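Local structure of D-alanyl-D-alanine carboxypeptidase (Enterococcus faecalis V583, 5ZHF) at residues L80-P91 with H154-L164. The protein is a zinc-dependent carboxypeptidase that removes the C-terminal D-alanine from peptidoglycan-derived pentapeptides, an activity linked to vancomycin resistance. Sequence-based numbering, arbitrary orientation.
Sequences LFDAARADGVYP and HSTGNEVYRWL
A84 lies across from W163 where helix 80-86 passes helix 157-164, with the axes 11.3 Å apart at closest approach and their directions 120° apart. W163 makes the largest share of the contact. Its CG lies anti to the backbone N (chi1 -174°), which sends the indole across to the other helix. A84 CB sits almost straight above the six-membered ring, 3.7 Å from its centroid, as a CH-pi contact. L80 CG meets the ring edge at CZ3, and A83 CB touches CZ2. V89 reaches CD1 with CG2, while its CG1 packs on V160 CG2 at 3.8 Å. L80 and L164 meet through their CD2 methyls. At the pyrrole edge, W163 NE1 donates to D87 OD2 over 2.8 Å. The bond is nearly straight (174°), lies in the indole plane and uses the carboxylate's anti lone pair. D87 follows the helix, which ends in a Schellman motif at G88.

Y90 N donates to S155 OG at 2.9 Å. A water joins S155 OG, G88 O and E159 OE1. H154 CB rests 3.5 Å from Y90 CD1, and H154 ND1 is hydrogen-bonded to D151 OD2. V160, L164 and P91, the first residue of edge strand 91-95, pack on I148 of strand 145-150. The contact ties the end of helix 74-86 and its following turn to helix 157-167, outside the metal site, with the L164 side chain about 11 Å from the zinc ion. Apolar side chains pack the indole, and polar bonds tie the loops. The D87 bond satisfies the indole N-H and probably fixes the ring's rotation.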
loop_
_atom_site.group_PDB
_atom_site.type_symbol
_atom_site.label_atom_id
_atom_site.label_comp_id
_atom_site.label_asym_id
_atom_site.label_seq_id
_atom_site.Cartn_x
_atom_site.Cartn_y
_atom_site.Cartn_z
ATOM N N LEU A 80 10.366 -11.343 0.904
ATOM C CA LEU A 80 8.941 -11.610 0.952
ATOM C C LEU A 80 8.508 -12.456 -0.276
ATOM O O LEU A 80 7.814 -13.467 -0.126
ATOM C CB LEU A 80 8.149 -10.323 1.026
ATOM C CG LEU A 80 6.638 -10.519 1.133
ATOM C CD1 LEU A 80 5.980 -9.464 1.987
ATOM C CD2 LEU A 80 5.956 -10.571 -0.228
ATOM N N PHE A 81 8.927 -12.014 -1.452
ATOM C CA PHE A 81 8.565 -12.720 -2.689
ATOM C C PHE A 81 9.167 -14.122 -2.738
ATOM O O PHE A 81 8.469 -15.099 -3.098
ATOM C CB PHE A 81 8.922 -11.901 -3.939
ATOM C CG PHE A 81 7.832 -10.954 -4.369
ATOM C CD1 PHE A 81 7.249 -10.088 -3.477
ATOM C CD2 PHE A 81 7.390 -10.934 -5.679
ATOM C CE1 PHE A 81 6.244 -9.214 -3.855
ATOM C CE2 PHE A 81 6.394 -10.052 -6.071
ATOM C CZ PHE A 81 5.802 -9.213 -5.167
ATOM N N ASP A 82 10.429 -14.233 -2.326
ATOM C CA ASP A 82 11.080 -15.535 -2.230
ATOM C C ASP A 82 10.316 -16.501 -1.321
ATOM O O ASP A 82 10.142 -17.673 -1.672
ATOM C CB ASP A 82 12.513 -15.393 -1.708
ATOM C CG ASP A 82 13.475 -14.792 -2.719
ATOM O OD1 ASP A 82 13.135 -14.603 -3.898
ATOM O OD2 ASP A 82 14.623 -14.523 -2.303
ATOM N N ALA A 83 9.849 -16.006 -0.164
ATOM C CA ALA A 83 9.106 -16.819 0.804
ATOM C C ALA A 83 7.741 -17.229 0.280
ATOM O O ALA A 83 7.315 -18.379 0.469
ATOM C CB ALA A 83 8.929 -16.059 2.127
ATOM N N ALA A 84 7.049 -16.300 -0.380
ATOM C CA ALA A 84 5.748 -16.624 -0.980
ATOM C C ALA A 84 5.924 -17.764 -2.005
ATOM O O ALA A 84 5.202 -18.771 -1.960
ATOM C CB ALA A 84 5.137 -15.390 -1.618
ATOM N N ARG A 85 6.922 -17.635 -2.885
ATOM C CA ARG A 85 7.145 -18.628 -3.928
ATOM C C ARG A 85 7.559 -19.963 -3.356
ATOM O O ARG A 85 7.140 -20.981 -3.865
ATOM C CB ARG A 85 8.148 -18.133 -4.945
ATOM C CG ARG A 85 7.623 -16.971 -5.759
ATOM C CD ARG A 85 8.725 -16.378 -6.613
ATOM N NE ARG A 85 8.300 -15.184 -7.335
ATOM C CZ ARG A 85 9.078 -14.130 -7.596
ATOM N NH1 ARG A 85 10.347 -14.072 -7.187
ATOM N NH2 ARG A 85 8.579 -13.112 -8.292
ATOM N N ALA A 86 8.353 -19.958 -2.285
ATOM C CA ALA A 86 8.669 -21.201 -1.557
ATOM C C ALA A 86 7.433 -21.903 -1.010
ATOM O O ALA A 86 7.445 -23.131 -0.813
ATOM C CB ALA A 86 9.651 -20.926 -0.429
ATOM N N ASP A 87 6.376 -21.149 -0.742
ATOM C CA ASP A 87 5.087 -21.679 -0.338
ATOM C C ASP A 87 4.120 -21.945 -1.505
ATOM O O ASP A 87 2.952 -22.199 -1.281
ATOM C CB ASP A 87 4.405 -20.746 0.671
ATOM C CG ASP A 87 5.005 -20.821 2.053
ATOM O OD1 ASP A 87 5.552 -21.875 2.429
ATOM O OD2 ASP A 87 4.884 -19.810 2.786
ATOM N N GLY A 88 4.616 -21.869 -2.730
ATOM C CA GLY A 88 3.762 -22.038 -3.915
ATOM C C GLY A 88 2.802 -20.892 -4.188
ATOM O O GLY A 88 1.779 -21.067 -4.874
ATOM N N VAL A 89 3.130 -19.697 -3.685
ATOM C CA VAL A 89 2.290 -18.522 -3.847
ATOM C C VAL A 89 3.076 -17.543 -4.721
ATOM O O VAL A 89 4.229 -17.248 -4.434
ATOM C CB VAL A 89 1.950 -17.910 -2.465
ATOM C CG1 VAL A 89 1.268 -16.568 -2.638
ATOM C CG2 VAL A 89 1.064 -18.863 -1.680
ATOM N N TYR A 90 2.487 -17.084 -5.833
ATOM C CA TYR A 90 3.234 -16.351 -6.861
ATOM C C TYR A 90 2.721 -14.920 -7.058
ATOM O O TYR A 90 1.761 -14.689 -7.802
ATOM C CB TYR A 90 3.182 -17.148 -8.184
ATOM C CG TYR A 90 4.033 -18.376 -8.062
ATOM C CD1 TYR A 90 3.513 -19.539 -7.501
ATOM C CD2 TYR A 90 5.371 -18.348 -8.422
ATOM C CE1 TYR A 90 4.300 -20.663 -7.349
ATOM C CE2 TYR A 90 6.174 -19.465 -8.264
ATOM C CZ TYR A 90 5.635 -20.605 -7.720
ATOM O OH TYR A 90 6.442 -21.721 -7.578
ATOM N N PRO A 91 3.312 -13.946 -6.336
ATOM C CA PRO A 91 2.825 -12.579 -6.442
ATOM C C PRO A 91 3.536 -11.757 -7.510
ATOM O O PRO A 91 4.580 -12.157 -8.024
ATOM C CB PRO A 91 3.106 -11.984 -5.037
ATOM C CG PRO A 91 4.181 -12.854 -4.469
ATOM C CD PRO A 91 4.313 -14.101 -5.269
ATOM N N HIS A 154 -0.459 -19.130 -11.714
ATOM C CA HIS A 154 -0.115 -20.081 -10.636
ATOM C C HIS A 154 -0.920 -19.853 -9.371
ATOM O O HIS A 154 -1.176 -20.807 -8.640
ATOM C CB HIS A 154 1.363 -20.039 -10.279
ATOM C CG HIS A 154 2.263 -20.347 -11.420
ATOM N ND1 HIS A 154 2.960 -19.369 -12.099
ATOM C CD2 HIS A 154 2.574 -21.523 -12.018
ATOM C CE1 HIS A 154 3.664 -19.932 -13.067
ATOM N NE2 HIS A 154 3.451 -21.238 -13.034
ATOM N N SER A 155 -1.304 -18.600 -9.108
ATOM C CA SER A 155 -2.058 -18.241 -7.919
ATOM C C SER A 155 -3.220 -17.318 -8.271
ATOM O O SER A 155 -3.123 -16.532 -9.228
ATOM C CB SER A 155 -1.117 -17.537 -6.919
ATOM O OG SER A 155 -0.001 -18.366 -6.563
ATOM N N THR A 156 -4.295 -17.396 -7.488
ATOM C CA THR A 156 -5.402 -16.452 -7.540
ATOM C C THR A 156 -5.117 -15.270 -6.612
ATOM O O THR A 156 -4.297 -15.390 -5.692
ATOM C CB THR A 156 -6.707 -17.057 -7.020
ATOM O OG1 THR A 156 -6.535 -17.483 -5.657
ATOM C CG2 THR A 156 -7.145 -18.245 -7.884
ATOM N N GLY A 157 -5.838 -14.171 -6.832
ATOM C CA GLY A 157 -5.772 -12.982 -5.963
ATOM C C GLY A 157 -5.952 -13.328 -4.500
ATOM O O GLY A 157 -5.127 -12.950 -3.659
ATOM N N ASN A 158 -7.002 -14.090 -4.200
ATOM C CA ASN A 158 -7.329 -14.430 -2.813
ATOM C C ASN A 158 -6.281 -15.287 -2.121
ATOM O O ASN A 158 -6.060 -15.137 -0.921
ATOM C CB ASN A 158 -8.717 -15.068 -2.725
ATOM C CG ASN A 158 -9.824 -14.065 -3.005
ATOM O OD1 ASN A 158 -9.762 -12.910 -2.566
ATOM N ND2 ASN A 158 -10.831 -14.487 -3.754
ATOM N N GLU A 159 -5.601 -16.151 -2.871
ATOM C CA GLU A 159 -4.481 -16.932 -2.335
ATOM C C GLU A 159 -3.297 -16.031 -1.926
ATOM O O GLU A 159 -2.706 -16.198 -0.858
ATOM C CB GLU A 159 -4.003 -17.974 -3.355
ATOM C CG GLU A 159 -4.976 -19.140 -3.467
ATOM C CD GLU A 159 -4.753 -20.061 -4.656
ATOM O OE1 GLU A 159 -4.104 -19.701 -5.649
ATOM O OE2 GLU A 159 -5.280 -21.187 -4.583
ATOM N N VAL A 160 -2.957 -15.106 -2.809
ATOM C CA VAL A 160 -1.894 -14.132 -2.537
ATOM C C VAL A 160 -2.286 -13.203 -1.384
ATOM O O VAL A 160 -1.464 -12.963 -0.502
ATOM C CB VAL A 160 -1.545 -13.332 -3.811
ATOM C CG1 VAL A 160 -0.675 -12.116 -3.487
ATOM C CG2 VAL A 160 -0.862 -14.261 -4.797
ATOM N N TYR A 161 -3.526 -12.701 -1.383
ATOM C CA TYR A 161 -3.966 -11.784 -0.329
ATOM C C TYR A 161 -3.978 -12.457 1.034
ATOM O O TYR A 161 -3.545 -11.867 2.036
ATOM C CB TYR A 161 -5.336 -11.166 -0.629
ATOM C CG TYR A 161 -5.441 -10.413 -1.932
ATOM C CD1 TYR A 161 -4.338 -9.745 -2.493
ATOM C CD2 TYR A 161 -6.656 -10.328 -2.609
ATOM C CE1 TYR A 161 -4.448 -9.031 -3.668
ATOM C CE2 TYR A 161 -6.756 -9.634 -3.797
ATOM C CZ TYR A 161 -5.654 -8.981 -4.321
ATOM O OH TYR A 161 -5.763 -8.291 -5.506
ATOM N N ARG A 162 -4.421 -13.710 1.071
ATOM C CA ARG A 162 -4.399 -14.489 2.299
ATOM C C ARG A 162 -2.975 -14.731 2.793
ATOM O O ARG A 162 -2.698 -14.549 3.980
ATOM C CB ARG A 162 -5.158 -15.807 2.127
ATOM C CG ARG A 162 -5.257 -16.588 3.428
ATOM C CD ARG A 162 -6.039 -17.863 3.233
ATOM N NE ARG A 162 -5.400 -18.749 2.273
ATOM C CZ ARG A 162 -5.864 -19.948 1.937
ATOM N NH1 ARG A 162 -6.979 -20.423 2.496
ATOM N NH2 ARG A 162 -5.205 -20.682 1.041
ATOM N N TRP A 163 -2.057 -15.102 1.889
ATOM C CA TRP A 163 -0.689 -15.349 2.270
ATOM C C TRP A 163 -0.061 -14.067 2.817
ATOM O O TRP A 163 0.654 -14.100 3.828
ATOM C CB TRP A 163 0.129 -15.905 1.102
ATOM C CG TRP A 163 1.514 -16.318 1.507
ATOM C CD1 TRP A 163 1.920 -17.571 1.873
ATOM C CD2 TRP A 163 2.667 -15.469 1.634
ATOM N NE1 TRP A 163 3.246 -17.568 2.190
ATOM C CE2 TRP A 163 3.729 -16.287 2.081
ATOM C CE3 TRP A 163 2.912 -14.104 1.396
ATOM C CZ2 TRP A 163 5.010 -15.795 2.292
ATOM C CZ3 TRP A 163 4.189 -13.608 1.637
ATOM C CH2 TRP A 163 5.219 -14.453 2.070
ATOM N N LEU A 164 -0.311 -12.948 2.136
ATOM C CA LEU A 164 0.270 -11.678 2.584
ATOM C C LEU A 164 -0.247 -11.316 3.990
ATOM O O LEU A 164 0.542 -10.878 4.874
ATOM C CB LEU A 164 -0.075 -10.572 1.603
ATOM C CG LEU A 164 0.659 -10.671 0.277
ATOM C CD1 LEU A 164 0.013 -9.771 -0.753
ATOM C CD2 LEU A 164 2.155 -10.389 0.407
HETATM O O HOH W 1 -1.013 -20.223 -4.932
#